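Local coordinates for protein octopine dehydrogenase (Pecten maximus, PDB 3C7D) that catalyses the NADH-dependent reductive condensation of L-arginine with pyruvate to give D-octopine, the reverse of octopine dehydrogenation, at residues E50-V55 / Q62-S67; T43-A48 / K151-K156; A14-G19 / R155-L160. All coordinates share one frame; numbering follows the deposited sequence.

Contact 1: residues E50-V55 / Q62-S67; sequences ELTVIV and QTEVKS
Leu51 to Val55 and Thr63 to Ser67 run antiparallel as the two arms of a beta hairpin, their axes 4.8 Å apart at the closest and 158° between their directions. Leu51 with Ser67 and Val53 with Val65 are hydrogen-bonded pairs: Leu51 N gives to Ser67 O at 2.8 Å, in a bent bond, and Ser67 N returns a straighter one to Leu51 O. Val53 N reaches Val65 O at 2.9 Å, and Val65 N answers to Val53 O. At the far end the bond from Val55 N to Thr63 O is weak, at 3.4 Å.

Side chains alternate between two faces. On one, Val53 and Val65 meet at their stems, CB to CB 4.1 Å. On the other, Thr52 turns its methyl CG2 to the carboxylate of Glu64, 3.4 Å from OE2; the Glu64 chain is bent at chi2 (90°), which folds the carboxylate back over the neighbouring strand. Ile54 runs alongside Glu64 and also sets CG2 against the amide end of Gln62, 3.5 Å from NE2. Glu50 crosses Lys66 at about a right angle, OE1 touching the lysine's CB at 3.4 Å, although its charge and that of NZ stay apart.

The Val53 and Val65 face looks toward helix 12-22 and its C-terminal end, where Val53 meets Leu20, Val65 meets Ser23 and the hydroxyl of Ser67 bonds to Gly19 O. Along its other edge strand 51-56 pairs in parallel with strand 156-171, which joins the hairpin to the large sheet.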
loop_
_atom_site.group_PDB
_atom_site.type_symbol
_atom_site.label_atom_id
_atom_site.label_comp_id
_atom_site.label_asym_id
_atom_site.label_seq_id
_atom_site.Cartn_x
_atom_site.Cartn_y
_atom_site.Cartn_z
ATOM N N GLU A 50 -25.915 -14.463 -1.798
ATOM C CA GLU A 50 -25.109 -13.637 -0.908
ATOM C C GLU A 50 -23.616 -13.907 -1.081
ATOM O O GLU A 50 -23.207 -15.032 -1.377
ATOM C CB GLU A 50 -25.531 -13.835 0.551
ATOM C CG GLU A 50 -26.893 -13.232 0.881
ATOM C CD GLU A 50 -27.118 -13.052 2.369
ATOM O OE1 GLU A 50 -26.821 -13.990 3.141
ATOM O OE2 GLU A 50 -27.599 -11.970 2.767
ATOM N N LEU A 51 -22.815 -12.858 -0.907
ATOM C CA LEU A 51 -21.363 -12.950 -0.988
ATOM C C LEU A 51 -20.822 -13.668 0.247
ATOM O O LEU A 51 -21.285 -13.429 1.365
ATOM C CB LEU A 51 -20.752 -11.551 -1.121
ATOM C CG LEU A 51 -19.254 -11.369 -1.392
ATOM C CD1 LEU A 51 -18.849 -11.960 -2.741
ATOM C CD2 LEU A 51 -18.889 -9.892 -1.324
ATOM N N THR A 52 -19.842 -14.544 0.035
ATOM C CA THR A 52 -19.344 -15.419 1.091
ATOM C C THR A 52 -17.866 -15.185 1.389
ATOM O O THR A 52 -17.042 -15.111 0.475
ATOM C CB THR A 52 -19.567 -16.909 0.735
ATOM O OG1 THR A 52 -20.830 -17.068 0.073
ATOM C CG2 THR A 52 -19.543 -17.775 1.990
ATOM N N VAL A 53 -17.550 -15.068 2.678
ATOM C CA VAL A 53 -16.172 -14.938 3.157
ATOM C C VAL A 53 -15.841 -16.096 4.106
ATOM O O VAL A 53 -16.483 -16.256 5.149
ATOM C CB VAL A 53 -15.935 -13.582 3.887
ATOM C CG1 VAL A 53 -14.493 -13.467 4.371
ATOM C CG2 VAL A 53 -16.281 -12.409 2.984
ATOM N N ILE A 54 -14.844 -16.900 3.736
ATOM C CA ILE A 54 -14.404 -18.017 4.571
ATOM C C ILE A 54 -13.128 -17.639 5.327
ATOM O O ILE A 54 -12.078 -17.410 4.723
ATOM C CB ILE A 54 -14.196 -19.329 3.755
ATOM C CG1 ILE A 54 -15.494 -19.780 3.083
ATOM C CG2 ILE A 54 -13.690 -20.452 4.646
ATOM C CD1 ILE A 54 -15.588 -19.413 1.628
ATOM N N VAL A 55 -13.232 -17.582 6.653
ATOM C CA VAL A 55 -12.127 -17.154 7.506
ATOM C C VAL A 55 -11.572 -18.314 8.324
ATOM O O VAL A 55 -12.313 -18.978 9.049
ATOM C CB VAL A 55 -12.562 -16.021 8.479
ATOM C CG1 VAL A 55 -11.364 -15.477 9.258
ATOM C CG2 VAL A 55 -13.269 -14.899 7.728
ATOM N N GLN A 62 -13.065 -22.778 10.732
ATOM C CA GLN A 62 -13.551 -21.823 9.735
ATOM C C GLN A 62 -14.819 -21.094 10.179
ATOM O O GLN A 62 -15.432 -21.454 11.185
ATOM C CB GLN A 62 -13.784 -22.519 8.389
ATOM C CG GLN A 62 -12.503 -22.882 7.648
ATOM C CD GLN A 62 -12.751 -23.472 6.274
ATOM O OE1 GLN A 62 -13.785 -24.089 6.023
ATOM N NE2 GLN A 62 -11.793 -23.287 5.374
ATOM N N THR A 63 -15.197 -20.064 9.423
ATOM C CA THR A 63 -16.402 -19.284 9.699
ATOM C C THR A 63 -17.064 -18.819 8.400
ATOM O O THR A 63 -16.400 -18.303 7.497
ATOM C CB THR A 63 -16.098 -18.066 10.608
ATOM O OG1 THR A 63 -15.312 -18.485 11.731
ATOM C CG2 THR A 63 -17.389 -17.420 11.112
ATOM N N GLU A 64 -18.376 -19.018 8.320
ATOM C CA GLU A 64 -19.173 -18.609 7.167
ATOM C C GLU A 64 -19.764 -17.209 7.390
ATOM O O GLU A 64 -20.604 -17.015 8.279
ATOM C CB GLU A 64 -20.287 -19.638 6.921
ATOM C CG GLU A 64 -21.111 -19.438 5.641
ATOM C CD GLU A 64 -20.545 -20.172 4.428
ATOM O OE1 GLU A 64 -19.367 -20.604 4.461
ATOM O OE2 GLU A 64 -21.287 -20.314 3.431
ATOM N N VAL A 65 -19.314 -16.241 6.590
ATOM C CA VAL A 65 -19.842 -14.872 6.636
ATOM C C VAL A 65 -20.577 -14.558 5.334
ATOM O O VAL A 65 -19.970 -14.547 4.262
ATOM C CB VAL A 65 -18.724 -13.824 6.894
ATOM C CG1 VAL A 65 -19.289 -12.405 6.877
ATOM C CG2 VAL A 65 -18.020 -14.097 8.221
ATOM N N LYS A 66 -21.881 -14.308 5.437
ATOM C CA LYS A 66 -22.730 -14.065 4.264
ATOM C C LYS A 66 -23.390 -12.686 4.286
ATOM O O LYS A 66 -24.087 -12.336 5.243
ATOM C CB LYS A 66 -23.804 -15.151 4.134
ATOM C CG LYS A 66 -23.301 -16.488 3.611
ATOM C CD LYS A 66 -24.455 -17.356 3.125
ATOM C CE LYS A 66 -23.947 -18.588 2.394
ATOM N NZ LYS A 66 -25.019 -19.244 1.595
ATOM N N SER A 67 -23.170 -11.915 3.220
ATOM C CA SER A 67 -23.750 -10.577 3.095
ATOM C C SER A 67 -23.864 -10.115 1.643
ATOM O O SER A 67 -23.196 -10.648 0.759
ATOM C CB SER A 67 -22.948 -9.555 3.911
ATOM O OG SER A 67 -21.658 -9.340 3.367
#

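Contact 2: residues T43-A48 / K151-K156; sequences TKALGA and KEFGRK
Arg155 lays the CG and CD of its side chain over the carbonyl oxygen of Ala45 in the last turn of helix 38-46, CD 3.3 Å from Ala45 O. The chain then bends at chi3 (57°) and brings NH1 back to the same oxygen, making a hydrogen bond of 2.8 Å that is nearly straight at 161°. This bond lies in both the carbonyl plane and the guanidinium plane, and Leu46 O is also near the edge of the group, 3.0 Å from NH1. NH1 has a salt bridge to Asp49 as well, so an acid and a helix end hold the group, and the helix carbonyls would probably add to the hold on its charge; NE has only a long, weak ion pair with Glu152 OE2 (3.3 Å). With an alanine here, Asp49 would probably lose its cationic mate and the Ala45 carbonyl this donor.

Ala45 points its methyl at the turn, CB 3.6 Å from Phe153 O, and also meets the edge of the Phe153 ring. Leu46 CD1 rests 3.6 Å from Gly154 O. Gly154 has positive phi, and a side chain there would press on Ala45 CB.

The contact thus seats the end of helix 38-46 on the bulged turn between strands 146-150 and 156-171; Phe153 stands near the NADH-binding Glu38, and Leu46 also packs on Ile72 of strand 71-73.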
loop_
_atom_site.group_PDB
_atom_site.type_symbol
_atom_site.label_atom_id
_atom_site.label_comp_id
_atom_site.label_asym_id
_atom_site.label_seq_id
_atom_site.Cartn_x
_atom_site.Cartn_y
_atom_site.Cartn_z
ATOM N N THR A 43 -21.867 -8.415 -10.597
ATOM C CA THR A 43 -23.308 -8.466 -10.345
ATOM C C THR A 43 -23.942 -9.710 -10.960
ATOM O O THR A 43 -24.702 -10.420 -10.299
ATOM C CB THR A 43 -24.033 -7.218 -10.903
ATOM O OG1 THR A 43 -23.257 -6.044 -10.640
ATOM C CG2 THR A 43 -25.416 -7.067 -10.274
ATOM N N LYS A 44 -23.616 -9.962 -12.227
ATOM C CA LYS A 44 -24.140 -11.108 -12.966
ATOM C C LYS A 44 -23.698 -12.424 -12.329
ATOM O O LYS A 44 -24.467 -13.382 -12.292
ATOM C CB LYS A 44 -23.705 -11.036 -14.432
ATOM C CG LYS A 44 -24.656 -11.707 -15.422
ATOM C CD LYS A 44 -24.258 -13.154 -15.725
ATOM C CE LYS A 44 -25.149 -13.765 -16.802
ATOM N NZ LYS A 44 -24.676 -15.118 -17.216
ATOM N N ALA A 45 -22.468 -12.452 -11.818
ATOM C CA ALA A 45 -21.921 -13.629 -11.138
ATOM C C ALA A 45 -22.581 -13.882 -9.783
ATOM O O ALA A 45 -22.827 -15.032 -9.412
ATOM C CB ALA A 45 -20.411 -13.505 -10.981
ATOM N N LEU A 46 -22.863 -12.808 -9.049
ATOM C CA LEU A 46 -23.501 -12.922 -7.740
ATOM C C LEU A 46 -24.960 -13.343 -7.865
ATOM O O LEU A 46 -25.423 -14.212 -7.128
ATOM C CB LEU A 46 -23.389 -11.605 -6.958
ATOM C CG LEU A 46 -23.964 -11.547 -5.535
ATOM C CD1 LEU A 46 -23.171 -12.413 -4.564
ATOM C CD2 LEU A 46 -24.014 -10.113 -5.040
ATOM N N GLY A 47 -25.673 -12.725 -8.803
ATOM C CA GLY A 47 -27.093 -12.989 -9.001
ATOM C C GLY A 47 -27.905 -12.499 -7.822
ATOM O O GLY A 47 -27.783 -11.345 -7.419
ATOM N N ALA A 48 -28.725 -13.386 -7.268
ATOM C CA ALA A 48 -29.545 -13.075 -6.098
ATOM C C ALA A 48 -28.943 -13.630 -4.806
ATOM O O ALA A 48 -29.479 -13.407 -3.716
ATOM C CB ALA A 48 -30.957 -13.603 -6.292
ATOM N N LYS A 151 -11.953 -17.517 -4.394
ATOM C CA LYS A 151 -12.147 -18.929 -4.739
ATOM C C LYS A 151 -13.142 -19.098 -5.892
ATOM O O LYS A 151 -13.179 -20.144 -6.548
ATOM C CB LYS A 151 -12.612 -19.729 -3.514
ATOM C CG LYS A 151 -11.578 -19.822 -2.386
ATOM C CD LYS A 151 -10.585 -20.975 -2.579
ATOM C CE LYS A 151 -11.118 -22.281 -1.979
ATOM N NZ LYS A 151 -10.047 -23.307 -1.795
ATOM N N GLU A 152 -13.932 -18.054 -6.132
ATOM C CA GLU A 152 -14.985 -18.048 -7.139
ATOM C C GLU A 152 -15.374 -16.586 -7.332
ATOM O O GLU A 152 -15.833 -15.935 -6.387
ATOM C CB GLU A 152 -16.179 -18.854 -6.627
ATOM C CG GLU A 152 -17.091 -19.448 -7.684
ATOM C CD GLU A 152 -18.185 -20.317 -7.068
ATOM O OE1 GLU A 152 -17.862 -21.222 -6.261
ATOM O OE2 GLU A 152 -19.371 -20.095 -7.391
ATOM N N PHE A 153 -15.170 -16.063 -8.540
ATOM C CA PHE A 153 -15.348 -14.631 -8.798
ATOM C C PHE A 153 -16.750 -14.123 -8.473
ATOM O O PHE A 153 -17.750 -14.754 -8.819
ATOM C CB PHE A 153 -14.981 -14.276 -10.241
ATOM C CG PHE A 153 -15.033 -12.797 -10.533
ATOM C CD1 PHE A 153 -16.217 -12.195 -10.960
ATOM C CD2 PHE A 153 -13.897 -12.005 -10.382
ATOM C CE1 PHE A 153 -16.270 -10.828 -11.228
ATOM C CE2 PHE A 153 -13.937 -10.636 -10.651
ATOM C CZ PHE A 153 -15.125 -10.048 -11.075
ATOM N N GLY A 154 -16.799 -12.977 -7.796
ATOM C CA GLY A 154 -18.050 -12.305 -7.449
ATOM C C GLY A 154 -18.860 -12.958 -6.344
ATOM O O GLY A 154 -19.857 -12.393 -5.883
ATOM N N ARG A 155 -18.428 -14.139 -5.905
ATOM C CA ARG A 155 -19.249 -14.988 -5.045
ATOM C C ARG A 155 -18.536 -15.463 -3.782
ATOM O O ARG A 155 -19.148 -15.548 -2.718
ATOM C CB ARG A 155 -19.747 -16.217 -5.822
ATOM C CG ARG A 155 -20.486 -15.918 -7.122
ATOM C CD ARG A 155 -20.997 -17.193 -7.776
ATOM N NE ARG A 155 -21.875 -17.953 -6.887
ATOM C CZ ARG A 155 -23.169 -17.701 -6.702
ATOM N NH1 ARG A 155 -23.766 -16.700 -7.344
ATOM N NH2 ARG A 155 -23.870 -18.452 -5.864
ATOM N N LYS A 156 -17.252 -15.786 -3.903
ATOM C CA LYS A 156 -16.545 -16.475 -2.829
ATOM C C LYS A 156 -15.092 -16.016 -2.695
ATOM O O LYS A 156 -14.346 -15.967 -3.681
ATOM C CB LYS A 156 -16.606 -17.985 -3.071
ATOM C CG LYS A 156 -16.647 -18.838 -1.818
ATOM C CD LYS A 156 -16.504 -20.330 -2.145
ATOM C CE LYS A 156 -17.755 -20.913 -2.807
ATOM N NZ LYS A 156 -18.900 -21.033 -1.861
#

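Contact 3: residues A14-G19 / R155-L160; sequences AHTLSG and RKVEVL
The imidazole of His15 turns an edge to Arg155, just before strand 156-171, whose N lies near the ring plane, 4.4 Å from His15 CD2. Outside the two segments the ring stacks with Trp42 and meets Phe153 edge-to-face, and both its nitrogens are engaged, ND1 with Gly11 O and NE2 with Gly154 N, which would fix how the ring is turned. Helix 12-22 is the first helix of a Rossmann-type nucleotide-binding fold: it follows the glycine-rich turn in which Gly10 to Gly13 bind NADH, and Ala14 fits the alanine of the GxGxxA pattern. Here its flank packs over strand 156-159 almost at a right angle, 94° between the directions, with the axes 8.1 Å apart.

Val157 carries most of the packing from the strand and points toward the helix, its CB 3.7 Å from the CB of His15. With chi1 at 66°, CG1 sits between the backbone N and the carbonyl carbon of its own residue and lands 3.7 Å from Thr16 N, while CG2 goes to the threonine's hydroxyl oxygen. That oxygen has its polar partner within the helix, Asn12 O, so toward the strand it meets a methyl group in plain van der Waals contact.

Cys148, which binds NAD(+), and Trp146 of strand 146-150 also touch Thr16, and Val53 of strand 51-56 packs on both valines. The packing therefore joins the nucleotide-binding helix to a sheet region next to the cofactor. Two residues along the strand, the threonine's methyl takes over: Thr16 CG2 meets Val159 CG2 at 3.6 Å, the two side chains crossing at about a right angle.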
loop_
_atom_site.group_PDB
_atom_site.type_symbol
_atom_site.label_atom_id
_atom_site.label_comp_id
_atom_site.label_asym_id
_atom_site.label_seq_id
_atom_site.Cartn_x
_atom_site.Cartn_y
_atom_site.Cartn_z
ATOM N N ALA A 14 -10.950 -6.478 -2.112
ATOM C CA ALA A 14 -12.254 -5.871 -2.372
ATOM C C ALA A 14 -13.408 -6.832 -2.105
ATOM O O ALA A 14 -14.446 -6.424 -1.590
ATOM C CB ALA A 14 -12.319 -5.350 -3.792
ATOM N N HIS A 15 -13.217 -8.103 -2.460
ATOM C CA HIS A 15 -14.193 -9.155 -2.176
ATOM C C HIS A 15 -14.366 -9.368 -0.673
ATOM O O HIS A 15 -15.492 -9.465 -0.177
ATOM C CB HIS A 15 -13.768 -10.471 -2.831
ATOM C CG HIS A 15 -14.192 -10.608 -4.261
ATOM N ND1 HIS A 15 -13.569 -9.935 -5.291
ATOM C CD2 HIS A 15 -15.163 -11.356 -4.834
ATOM C CE1 HIS A 15 -14.148 -10.254 -6.435
ATOM N NE2 HIS A 15 -15.116 -11.116 -6.185
ATOM N N THR A 16 -13.238 -9.441 0.034
ATOM C CA THR A 16 -13.203 -9.653 1.483
ATOM C C THR A 16 -13.820 -8.485 2.249
ATOM O O THR A 16 -14.671 -8.687 3.117
ATOM C CB THR A 16 -11.755 -9.867 1.977
ATOM O OG1 THR A 16 -11.083 -10.797 1.114
ATOM C CG2 THR A 16 -11.745 -10.388 3.410
ATOM N N LEU A 17 -13.378 -7.273 1.925
ATOM C CA LEU A 17 -13.889 -6.061 2.555
ATOM C C LEU A 17 -15.388 -5.904 2.324
ATOM O O LEU A 17 -16.141 -5.724 3.277
ATOM C CB LEU A 17 -13.131 -4.826 2.060
ATOM C CG LEU A 17 -13.472 -3.484 2.717
ATOM C CD1 LEU A 17 -13.250 -3.507 4.236
ATOM C CD2 LEU A 17 -12.673 -2.365 2.069
ATOM N N SER A 18 -15.815 -5.993 1.066
ATOM C CA SER A 18 -17.240 -5.938 0.732
ATOM C C SER A 18 -18.029 -6.947 1.562
ATOM O O SER A 18 -19.043 -6.598 2.169
ATOM C CB SER A 18 -17.470 -6.184 -0.763
ATOM O OG SER A 18 -16.795 -5.215 -1.550
ATOM N N GLY A 19 -17.539 -8.185 1.597
ATOM C CA GLY A 19 -18.162 -9.262 2.362
ATOM C C GLY A 19 -18.224 -9.000 3.854
ATOM O O GLY A 19 -19.284 -9.138 4.469
ATOM N N ARG A 155 -18.428 -14.139 -5.905
ATOM C CA ARG A 155 -19.249 -14.988 -5.045
ATOM C C ARG A 155 -18.536 -15.463 -3.782
ATOM O O ARG A 155 -19.148 -15.548 -2.718
ATOM C CB ARG A 155 -19.747 -16.217 -5.822
ATOM C CG ARG A 155 -20.486 -15.918 -7.122
ATOM C CD ARG A 155 -20.997 -17.193 -7.776
ATOM N NE ARG A 155 -21.875 -17.953 -6.887
ATOM C CZ ARG A 155 -23.169 -17.701 -6.702
ATOM N NH1 ARG A 155 -23.766 -16.700 -7.344
ATOM N NH2 ARG A 155 -23.870 -18.452 -5.864
ATOM N N LYS A 156 -17.252 -15.786 -3.903
ATOM C CA LYS A 156 -16.545 -16.475 -2.829
ATOM C C LYS A 156 -15.092 -16.016 -2.695
ATOM O O LYS A 156 -14.346 -15.967 -3.681
ATOM C CB LYS A 156 -16.606 -17.985 -3.071
ATOM C CG LYS A 156 -16.647 -18.838 -1.818
ATOM C CD LYS A 156 -16.504 -20.330 -2.145
ATOM C CE LYS A 156 -17.755 -20.913 -2.807
ATOM N NZ LYS A 156 -18.900 -21.033 -1.861
ATOM N N VAL A 157 -14.707 -15.679 -1.464
ATOM C CA VAL A 157 -13.333 -15.285 -1.144
ATOM C C VAL A 157 -12.879 -15.952 0.159
ATOM O O VAL A 157 -13.676 -16.131 1.083
ATOM C CB VAL A 157 -13.164 -13.733 -1.101
ATOM C CG1 VAL A 157 -13.961 -13.108 0.047
ATOM C CG2 VAL A 157 -11.687 -13.332 -1.044
ATOM N N GLU A 158 -11.603 -16.328 0.213
ATOM C CA GLU A 158 -11.049 -17.045 1.358
ATOM C C GLU A 158 -10.015 -16.207 2.096
ATOM O O GLU A 158 -9.084 -15.678 1.486
ATOM C CB GLU A 158 -10.421 -18.367 0.903
ATOM C CG GLU A 158 -9.898 -19.255 2.027
ATOM C CD GLU A 158 -9.434 -20.619 1.536
ATOM O OE1 GLU A 158 -8.860 -20.702 0.429
ATOM O OE2 GLU A 158 -9.643 -21.613 2.262
ATOM N N VAL A 159 -10.193 -16.091 3.409
ATOM C CA VAL A 159 -9.197 -15.484 4.277
ATOM C C VAL A 159 -8.364 -16.605 4.892
ATOM O O VAL A 159 -8.850 -17.353 5.745
ATOM C CB VAL A 159 -9.845 -14.614 5.392
ATOM C CG1 VAL A 159 -8.779 -14.019 6.307
ATOM C CG2 VAL A 159 -10.689 -13.506 4.786
ATOM N N LEU A 160 -7.121 -16.726 4.430
ATOM C CA LEU A 160 -6.176 -17.715 4.953
ATOM C C LEU A 160 -5.761 -17.373 6.380
ATOM O O LEU A 160 -5.528 -18.266 7.201
ATOM C CB LEU A 160 -4.922 -17.805 4.067
ATOM C CG LEU A 160 -4.926 -18.426 2.658
ATOM C CD1 LEU A 160 -5.706 -19.734 2.590
ATOM C CD2 LEU A 160 -5.407 -17.444 1.589
#

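In the fold
Contact 3 is the buried one, apolar between its segments; contacts 1 and 2 lie farther from the centre of the chain and are partly buried. Contact 1 rests on a backbone ladder with mixed side chains, contact 2 on one arginine gripping a helix end. Contacts 2 and 3 share Arg155 and Lys156, so the same chain serves the helix 38-46 end and helix 12-22 in turn. Strand 51-56 of contact 1 lies beside strand 156-171: Thr52 N reaches Arg155 O, and Val159 N reaches Ile54 O. The hairpin and helix 12-22 thus both meet strand 156-171, one by its strand edge, the other by side-chain packing.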